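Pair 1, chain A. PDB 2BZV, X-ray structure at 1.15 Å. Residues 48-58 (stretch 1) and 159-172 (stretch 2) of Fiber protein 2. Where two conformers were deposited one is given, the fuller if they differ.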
# COMPACT_ATOMS: atom_id res chain seq x y z
N HIS A 48 -4.23 -3.22 -9.69
CA HIS A 48 -3.04 -2.93 -8.90
C HIS A 48 -2.29 -4.19 -8.52
O HIS A 48 -2.90 -5.20 -8.16
CB HIS A 48 -3.42 -2.25 -7.59
CG HIS A 48 -3.59 -0.75 -7.69
ND1 HIS A 48 -4.62 -0.09 -7.05
CD2 HIS A 48 -2.86 0.20 -8.31
CE1 HIS A 48 -4.50 1.22 -7.29
NE2 HIS A 48 -3.43 1.42 -8.05
N VAL A 49 -0.97 -4.09 -8.52
CA VAL A 49 -0.14 -5.03 -7.78
C VAL A 49 0.54 -4.28 -6.63
O VAL A 49 1.01 -3.15 -6.79
CB VAL A 49 0.91 -5.70 -8.68
CG1 VAL A 49 2.07 -6.27 -7.86
CG2 VAL A 49 0.26 -6.81 -9.48
N LEU A 50 0.52 -4.93 -5.48
CA LEU A 50 1.28 -4.53 -4.31
C LEU A 50 2.53 -5.41 -4.26
O LEU A 50 2.42 -6.64 -4.28
CB LEU A 50 0.43 -4.77 -3.07
CG LEU A 50 0.93 -4.29 -1.74
CD1 LEU A 50 1.17 -2.77 -1.75
CD2 LEU A 50 -0.11 -4.63 -0.67
N GLY A 51 3.70 -4.79 -4.20
CA GLY A 51 4.96 -5.50 -4.18
C GLY A 51 5.76 -5.23 -2.93
O GLY A 51 5.81 -4.09 -2.45
N THR A 52 6.39 -6.27 -2.41
CA THR A 52 7.41 -6.03 -1.43
C THR A 52 8.69 -6.73 -1.87
O THR A 52 8.68 -7.78 -2.51
CB THR A 52 6.95 -6.52 -0.10
OG1 THR A 52 5.86 -6.56 0.62
CG2 THR A 52 8.17 -7.34 0.97
N ILE A 53 9.79 -6.04 -1.61
CA ILE A 53 11.09 -6.54 -2.05
C ILE A 53 12.13 -6.38 -0.96
O ILE A 53 12.31 -5.29 -0.39
CB ILE A 53 11.53 -5.89 -3.39
CG1 ILE A 53 12.81 -6.57 -3.91
CG2 ILE A 53 11.69 -4.38 -3.31
CD1 ILE A 53 13.13 -6.19 -5.37
N THR A 54 12.83 -7.47 -0.69
CA THR A 54 13.93 -7.54 0.27
C THR A 54 15.09 -8.26 -0.41
O THR A 54 14.90 -9.38 -0.91
CB THR A 54 13.52 -8.30 1.54
OG1 THR A 54 12.34 -7.70 2.08
CG2 THR A 54 14.64 -8.26 2.57
N ILE A 55 16.26 -7.64 -0.42
CA ILE A 55 17.44 -8.27 -0.99
C ILE A 55 18.53 -8.28 0.08
O ILE A 55 18.73 -7.28 0.78
CB ILE A 55 17.88 -7.56 -2.29
CG1 ILE A 55 19.05 -8.29 -2.94
CG2 ILE A 55 18.18 -6.08 -2.04
CD1 ILE A 55 19.31 -7.93 -4.38
N LYS A 56 19.20 -9.42 0.20
CA LYS A 56 20.23 -9.60 1.22
C LYS A 56 21.52 -10.09 0.57
O LYS A 56 21.53 -11.13 -0.08
CB LYS A 56 19.81 -10.60 2.30
CG LYS A 56 20.79 -10.62 3.47
CD LYS A 56 20.45 -11.66 4.53
CE LYS A 56 21.48 -11.64 5.65
NZ LYS A 56 21.04 -12.42 6.85
N GLY A 57 22.59 -9.35 0.76
CA GLY A 57 23.89 -9.78 0.22
C GLY A 57 24.51 -10.81 1.16
O GLY A 57 24.49 -10.63 2.38
N LEU A 58 25.06 -11.87 0.59
CA LEU A 58 25.51 -13.01 1.40
C LEU A 58 26.98 -13.38 1.25
O LEU A 58 27.54 -13.97 2.18
CB LEU A 58 24.67 -14.23 1.04
CG LEU A 58 23.17 -14.09 1.31
CD1 LEU A 58 22.42 -15.27 0.72
CD2 LEU A 58 22.90 -13.94 2.81
N PRO A 159 28.07 -4.44 4.57
CA PRO A 159 27.28 -5.40 3.81
C PRO A 159 26.07 -4.75 3.14
O PRO A 159 25.50 -3.79 3.66
CB PRO A 159 26.79 -6.40 4.87
CG PRO A 159 27.54 -6.09 6.10
CD PRO A 159 28.09 -4.72 6.02
N PHE A 160 25.70 -5.28 1.99
CA PHE A 160 24.52 -4.83 1.27
C PHE A 160 23.29 -5.55 1.81
O PHE A 160 23.12 -6.76 1.63
CB PHE A 160 24.68 -5.11 -0.22
CG PHE A 160 23.52 -4.60 -1.04
CD1 PHE A 160 23.31 -3.24 -1.17
CD2 PHE A 160 22.64 -5.49 -1.65
CE1 PHE A 160 22.24 -2.76 -1.92
CE2 PHE A 160 21.57 -5.01 -2.41
CZ PHE A 160 21.37 -3.65 -2.53
N HIS A 161 22.43 -4.81 2.49
CA HIS A 161 21.21 -5.36 3.01
C HIS A 161 20.23 -4.24 3.33
O HIS A 161 20.00 -3.86 4.48
CB HIS A 161 21.51 -6.31 4.16
CG HIS A 161 20.42 -7.08 4.86
ND1 HIS A 161 19.30 -7.48 4.15
CD2 HIS A 161 20.31 -7.67 6.07
CE1 HIS A 161 18.53 -8.24 4.92
NE2 HIS A 161 19.14 -8.38 6.08
N PRO A 162 19.67 -3.65 2.27
CA PRO A 162 18.78 -2.50 2.43
C PRO A 162 17.49 -2.88 3.12
O PRO A 162 17.10 -4.05 3.10
CB PRO A 162 18.50 -2.06 0.99
CG PRO A 162 19.02 -3.10 0.11
CD PRO A 162 19.84 -4.06 0.87
N PRO A 163 16.79 -1.90 3.70
CA PRO A 163 15.48 -2.18 4.27
C PRO A 163 14.50 -2.66 3.20
O PRO A 163 14.63 -2.30 2.03
CB PRO A 163 15.03 -0.82 4.84
CG PRO A 163 16.05 0.17 4.48
CD PRO A 163 17.19 -0.48 3.80
N THR A 164 13.54 -3.46 3.62
CA THR A 164 12.46 -3.88 2.76
C THR A 164 11.73 -2.66 2.19
O THR A 164 11.55 -1.65 2.89
CB THR A 164 11.46 -4.73 3.56
OG1 THR A 164 12.14 -5.90 4.04
CG2 THR A 164 10.28 -5.12 2.71
N ALA A 165 11.34 -2.75 0.92
CA ALA A 165 10.58 -1.69 0.26
C ALA A 165 9.25 -2.25 -0.21
O ALA A 165 9.18 -3.39 -0.65
CB ALA A 165 11.36 -1.13 -0.92
N VAL A 166 8.23 -1.41 -0.15
CA VAL A 166 6.91 -1.72 -0.65
C VAL A 166 6.58 -0.75 -1.76
O VAL A 166 6.83 0.45 -1.64
CB VAL A 166 5.86 -1.67 0.50
CG1 VAL A 166 4.47 -1.94 -0.03
CG2 VAL A 166 6.24 -2.66 1.59
N PHE A 167 6.02 -1.25 -2.86
CA PHE A 167 5.69 -0.43 -4.01
C PHE A 167 4.37 -0.92 -4.62
O PHE A 167 3.89 -1.99 -4.29
CB PHE A 167 6.82 -0.43 -5.05
CG PHE A 167 7.17 -1.80 -5.62
CD1 PHE A 167 6.70 -2.18 -6.86
CD2 PHE A 167 7.97 -2.67 -4.90
CE1 PHE A 167 7.01 -3.44 -7.38
CE2 PHE A 167 8.29 -3.92 -5.41
CZ PHE A 167 7.80 -4.30 -6.64
N CYS A 168 3.79 -0.11 -5.49
CA CYS A 168 2.47 -0.39 -6.06
C CYS A 168 2.48 0.08 -7.52
O CYS A 168 2.90 1.22 -7.76
CB CYS A 168 1.39 0.35 -5.26
SG CYS A 168 -0.27 0.22 -5.94
N TYR A 169 1.96 -0.72 -8.45
CA TYR A 169 1.90 -0.30 -9.85
C TYR A 169 0.62 -0.84 -10.50
O TYR A 169 -0.07 -1.70 -9.95
CB TYR A 169 3.17 -0.73 -10.61
CG TYR A 169 3.31 -2.25 -10.69
CD1 TYR A 169 2.80 -2.96 -11.78
CD2 TYR A 169 3.96 -2.96 -9.68
CE1 TYR A 169 2.93 -4.35 -11.85
CE2 TYR A 169 4.08 -4.34 -9.74
CZ TYR A 169 3.56 -5.03 -10.83
OH TYR A 169 3.68 -6.41 -10.85
N ILE A 170 0.32 -0.28 -11.67
CA ILE A 170 -0.82 -0.65 -12.48
C ILE A 170 -0.43 -1.75 -13.46
O ILE A 170 0.62 -1.66 -14.11
CB ILE A 170 -1.32 0.56 -13.29
CG1 ILE A 170 -1.56 1.78 -12.40
CG2 ILE A 170 -2.54 0.19 -14.13
CD1 ILE A 170 -2.73 1.63 -11.49
N THR A 171 -1.26 -2.78 -13.56
CA THR A 171 -0.93 -3.93 -14.38
C THR A 171 -1.52 -3.86 -15.78
O THR A 171 -2.49 -3.15 -16.05
CB THR A 171 -1.43 -5.26 -13.76
OG1 THR A 171 -2.86 -5.33 -13.82
CG2 THR A 171 -0.96 -5.39 -12.32
N GLU A 172 -0.93 -4.65 -16.65
CA GLU A 172 -1.45 -4.93 -17.97
C GLU A 172 -2.75 -5.70 -17.84
O GLU A 172 -2.92 -6.46 -16.87
CB GLU A 172 -0.37 -5.74 -18.72
CG GLU A 172 -0.34 -5.72 -20.20
CD GLU A 172 -0.01 -4.39 -20.85
OE1 GLU A 172 -0.55 -3.33 -20.47
OE2 GLU A 172 0.81 -4.39 -21.77
O HOH W 1 14.36 -3.37 -0.52
O HOH W 2 16.05 -5.14 0.82
O HOH W 3 18.02 -11.16 7.67

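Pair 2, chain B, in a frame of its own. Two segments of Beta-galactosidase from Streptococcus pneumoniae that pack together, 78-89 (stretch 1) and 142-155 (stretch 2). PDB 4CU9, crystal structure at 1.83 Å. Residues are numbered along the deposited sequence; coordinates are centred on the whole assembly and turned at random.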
# COMPACT_ATOMS: atom_id res chain seq x y z
N THR B 78 -3.35 16.71 4.36
CA THR B 78 -2.03 17.13 3.89
C THR B 78 -0.96 16.21 4.50
O THR B 78 -0.85 16.09 5.72
CB THR B 78 -1.72 18.60 4.23
OG1 THR B 78 -2.68 19.46 3.62
CG2 THR B 78 -0.35 19.00 3.75
N VAL B 79 -0.15 15.60 3.65
CA VAL B 79 0.89 14.66 4.12
C VAL B 79 2.26 15.00 3.55
O VAL B 79 2.38 15.53 2.47
CB VAL B 79 0.52 13.19 3.83
CG1 VAL B 79 -0.71 12.80 4.63
CG2 VAL B 79 0.24 12.95 2.35
N ALA B 80 3.31 14.72 4.31
CA ALA B 80 4.68 15.02 3.88
C ALA B 80 5.67 13.97 4.40
O ALA B 80 6.89 14.11 4.24
CB ALA B 80 5.09 16.42 4.36
N GLN B 81 5.17 12.97 5.09
CA GLN B 81 6.04 11.94 5.64
C GLN B 81 5.31 10.60 5.53
O GLN B 81 4.07 10.54 5.46
CB GLN B 81 6.37 12.23 7.10
CG GLN B 81 6.96 13.64 7.35
CD GLN B 81 7.28 13.85 8.81
OE1 GLN B 81 6.55 14.53 9.55
NE2 GLN B 81 8.36 13.27 9.24
N ALA B 82 6.09 9.53 5.51
CA ALA B 82 5.54 8.18 5.44
C ALA B 82 6.45 7.23 6.16
O ALA B 82 7.64 7.49 6.34
CB ALA B 82 5.37 7.74 4.00
N LYS B 83 5.87 6.12 6.58
CA LYS B 83 6.62 5.02 7.17
C LYS B 83 6.26 3.74 6.46
O LYS B 83 5.08 3.51 6.11
CB LYS B 83 6.30 4.84 8.64
CG LYS B 83 6.88 5.97 9.46
CD LYS B 83 6.33 5.96 10.86
CE LYS B 83 6.79 7.17 11.64
NZ LYS B 83 8.12 6.92 12.24
N LEU B 84 7.27 2.91 6.27
CA LEU B 84 7.14 1.65 5.58
C LEU B 84 7.79 0.56 6.40
O LEU B 84 8.97 0.71 6.79
CB LEU B 84 7.88 1.77 4.24
CG LEU B 84 7.30 2.71 3.20
CD1 LEU B 84 8.24 2.90 2.03
CD2 LEU B 84 6.05 2.08 2.68
N HIS B 85 7.08 -0.53 6.67
CA HIS B 85 7.67 -1.70 7.36
C HIS B 85 7.47 -2.93 6.48
O HIS B 85 6.33 -3.43 6.37
CB HIS B 85 6.98 -1.92 8.70
CG HIS B 85 7.72 -2.81 9.65
ND1 HIS B 85 8.81 -3.57 9.29
CD2 HIS B 85 7.53 -3.04 10.97
CE1 HIS B 85 9.26 -4.23 10.35
NE2 HIS B 85 8.51 -3.91 11.38
N PHE B 86 8.53 -3.42 5.87
CA PHE B 86 8.46 -4.57 5.00
C PHE B 86 8.78 -5.85 5.74
O PHE B 86 9.47 -5.84 6.77
CB PHE B 86 9.42 -4.40 3.82
CG PHE B 86 9.03 -3.28 2.90
CD1 PHE B 86 7.96 -3.43 2.04
CD2 PHE B 86 9.74 -2.10 2.87
CE1 PHE B 86 7.58 -2.42 1.20
CE2 PHE B 86 9.39 -1.10 2.02
CZ PHE B 86 8.32 -1.26 1.17
N PHE B 87 8.32 -6.96 5.16
CA PHE B 87 8.53 -8.28 5.71
C PHE B 87 9.14 -9.13 4.63
O PHE B 87 8.98 -8.83 3.45
CB PHE B 87 7.19 -8.89 6.12
CG PHE B 87 7.26 -10.36 6.48
CD1 PHE B 87 7.61 -10.75 7.76
CD2 PHE B 87 6.90 -11.34 5.57
CE1 PHE B 87 7.64 -12.09 8.11
CE2 PHE B 87 6.89 -12.67 5.92
CZ PHE B 87 7.27 -13.05 7.19
N ALA B 88 9.86 -10.17 5.03
CA ALA B 88 10.36 -11.16 4.06
C ALA B 88 10.30 -12.55 4.63
O ALA B 88 10.46 -12.75 5.82
CB ALA B 88 11.78 -10.82 3.66
N ASP B 89 10.12 -13.51 3.72
CA ASP B 89 10.19 -14.93 4.02
C ASP B 89 10.50 -15.63 2.70
O ASP B 89 11.02 -14.98 1.77
CB ASP B 89 8.90 -15.42 4.70
CG ASP B 89 7.68 -15.38 3.79
OD1 ASP B 89 7.79 -14.93 2.62
OD2 ASP B 89 6.61 -15.83 4.27
N ASP B 142 17.96 1.88 3.42
CA ASP B 142 17.76 1.01 2.26
C ASP B 142 16.37 0.37 2.30
O ASP B 142 15.85 0.10 3.36
CB ASP B 142 18.78 -0.14 2.25
CG ASP B 142 20.17 0.33 1.88
OD1 ASP B 142 20.33 1.47 1.42
OD2 ASP B 142 21.11 -0.47 2.07
N ILE B 143 15.81 0.14 1.13
CA ILE B 143 14.51 -0.51 1.03
C ILE B 143 14.72 -2.00 1.18
O ILE B 143 15.13 -2.69 0.23
CB ILE B 143 13.82 -0.17 -0.30
CG1 ILE B 143 13.78 1.37 -0.51
CG2 ILE B 143 12.41 -0.74 -0.30
CD1 ILE B 143 13.06 2.14 0.58
N ALA B 144 14.48 -2.46 2.41
CA ALA B 144 14.67 -3.82 2.83
C ALA B 144 13.71 -4.16 3.97
O ALA B 144 13.14 -3.27 4.62
CB ALA B 144 16.11 -4.01 3.27
N ALA B 145 13.54 -5.45 4.21
CA ALA B 145 12.70 -5.96 5.27
C ALA B 145 13.48 -5.84 6.59
O ALA B 145 14.70 -6.00 6.61
CB ALA B 145 12.34 -7.40 5.00
N GLY B 146 12.80 -5.56 7.67
CA GLY B 146 13.47 -5.46 8.97
C GLY B 146 13.00 -4.23 9.69
O GLY B 146 11.94 -4.22 10.25
N ASP B 147 13.80 -3.17 9.67
CA ASP B 147 13.48 -1.96 10.40
C ASP B 147 12.44 -1.18 9.63
O ASP B 147 12.37 -1.28 8.41
CB ASP B 147 14.73 -1.08 10.55
CG ASP B 147 15.59 -1.49 11.68
OD1 ASP B 147 15.16 -1.33 12.84
OD2 ASP B 147 16.71 -1.97 11.42
N GLU B 148 11.68 -0.38 10.36
CA GLU B 148 10.82 0.63 9.76
C GLU B 148 11.65 1.67 8.99
O GLU B 148 12.72 2.10 9.44
CB GLU B 148 9.96 1.26 10.86
CG GLU B 148 9.49 2.66 10.65
CD GLU B 148 8.61 3.12 11.79
OE1 GLU B 148 7.53 2.52 11.93
OE2 GLU B 148 9.01 4.07 12.52
N ILE B 149 11.16 2.03 7.81
CA ILE B 149 11.79 2.99 6.92
C ILE B 149 11.00 4.29 7.00
O ILE B 149 9.77 4.27 6.94
CB ILE B 149 11.81 2.51 5.46
CG1 ILE B 149 12.65 1.23 5.31
CG2 ILE B 149 12.35 3.60 4.55
CD1 ILE B 149 12.25 0.39 4.12
N ASN B 150 11.71 5.41 7.13
CA ASN B 150 11.06 6.70 7.22
C ASN B 150 11.32 7.45 5.92
O ASN B 150 12.43 7.41 5.39
CB ASN B 150 11.51 7.51 8.44
CG ASN B 150 11.22 6.81 9.76
OD1 ASN B 150 10.11 6.89 10.29
ND2 ASN B 150 12.22 6.12 10.31
N VAL B 151 10.28 8.10 5.42
CA VAL B 151 10.28 8.78 4.14
C VAL B 151 9.77 10.20 4.28
O VAL B 151 8.83 10.43 5.02
CB VAL B 151 9.36 8.02 3.15
CG1 VAL B 151 9.02 8.85 1.91
CG2 VAL B 151 9.91 6.65 2.76
N THR B 152 10.41 11.15 3.58
CA THR B 152 9.91 12.51 3.49
C THR B 152 9.66 12.90 2.05
O THR B 152 10.27 12.38 1.10
CB THR B 152 10.91 13.52 4.09
OG1 THR B 152 12.19 13.31 3.50
CG2 THR B 152 11.05 13.33 5.54
N PHE B 153 8.75 13.83 1.89
CA PHE B 153 8.47 14.42 0.61
C PHE B 153 7.91 15.82 0.79
O PHE B 153 7.53 16.21 1.88
CB PHE B 153 7.56 13.52 -0.24
CG PHE B 153 6.40 12.89 0.52
CD1 PHE B 153 6.58 11.77 1.30
CD2 PHE B 153 5.14 13.47 0.46
CE1 PHE B 153 5.52 11.21 2.00
CE2 PHE B 153 4.06 12.91 1.13
CZ PHE B 153 4.25 11.79 1.92
N LYS B 154 7.88 16.59 -0.29
CA LYS B 154 7.22 17.89 -0.26
C LYS B 154 5.71 17.67 -0.01
O LYS B 154 5.09 16.75 -0.57
CB LYS B 154 7.50 18.67 -1.54
CG LYS B 154 6.75 19.99 -1.63
CD LYS B 154 7.29 20.86 -2.75
CE LYS B 154 6.52 22.18 -2.79
NZ LYS B 154 7.28 23.27 -3.45
N ALA B 155 5.14 18.50 0.86
CA ALA B 155 3.76 18.35 1.27
C ALA B 155 2.79 18.37 0.10
O ALA B 155 2.90 19.19 -0.81
CB ALA B 155 3.40 19.42 2.29
O HOH W 4 8.38 9.43 9.00
O HOH W 5 11.17 -2.58 6.51

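The sharpest difference lies two residues before the matched Ile A53 and Leu B84, where an aromatic ring covers the strand in pair 1 and a valine takes the ring's place in pair 2. In pair 1 this position is Gly A51, and the ring of Phe A167 (chi1 p) folds back over it, with Gly A51 CA 4.0 Å from the ring centroid and 17° off its normal. An ideal CB on Gly A51 would lie 2.5 Å from Phe A167 CZ, a clash, so this ring position depends on the missing side chain. In pair 2 the matching residues are Ala B82 and Val B151, whose CB atoms simply meet at 4.1 Å.

The backbones beneath are nearly the same. Each pair joins two antiparallel strands, with axes 4.6 Å apart at closest approach and inclined at 156° in pair 1 and 160° in pair 2; 14 central residues superpose with an RMSD of 0.7 Å. Gly A51 and Phe A167 exchange two hydrogen bonds, Gly A51 N to Phe A167 O at 2.8 Å and Phe A167 N to Gly A51 O at 2.9 Å. Their counterparts run from Ala B82 N to Val B151 O and from Val B151 N to Ala B82 O, both 2.9 Å. The next hydrogen-bonded pair, Ile A53 with Ala A165, matches Leu B84 with Ile B149.

On the face that carries these residues, bulk is distributed differently. Ile A53 CG2 reaches both Ala A165 CB and Phe A167 CE2 at 4.0 Å, so the large ring accompanies a small alanine. In pair 2, branched residues fill both sites: Leu B84 CB lies 4.2 Å from Ile B149 CB, and Leu B84 CD1 is 4.2 Å from Val B151 CG2. An aromatic ring recurs one step along, where Tyr A169 matches Phe B153, both chi1 p. The tyrosine ring lies against Val A49, whose CB is 3.9 Å from its centroid; the phenylalanine ring has Ala B80 CA over one face, and its CE1 touches Ala B82 CB at 4.0 Å.

The face bearing Thr A52 and Val A166 contrasts most in polarity. These match Lys B83 and Asn B150. Thr A52 CG2 packs against Thr A164 CG2 at 3.5 Å, whereas Lys B83 extends its amine to Asn B150 OD1 (NZ to OD1, 2.8 Å) and forms a salt bridge with Glu B148, the counterpart of Thr A164 (NZ to OE2, 3.0 Å). Thr A164 instead pairs its hydroxyl with that of Thr A54, OG1 to OG1 at 2.7 Å, a short hydrogen bond between side chains.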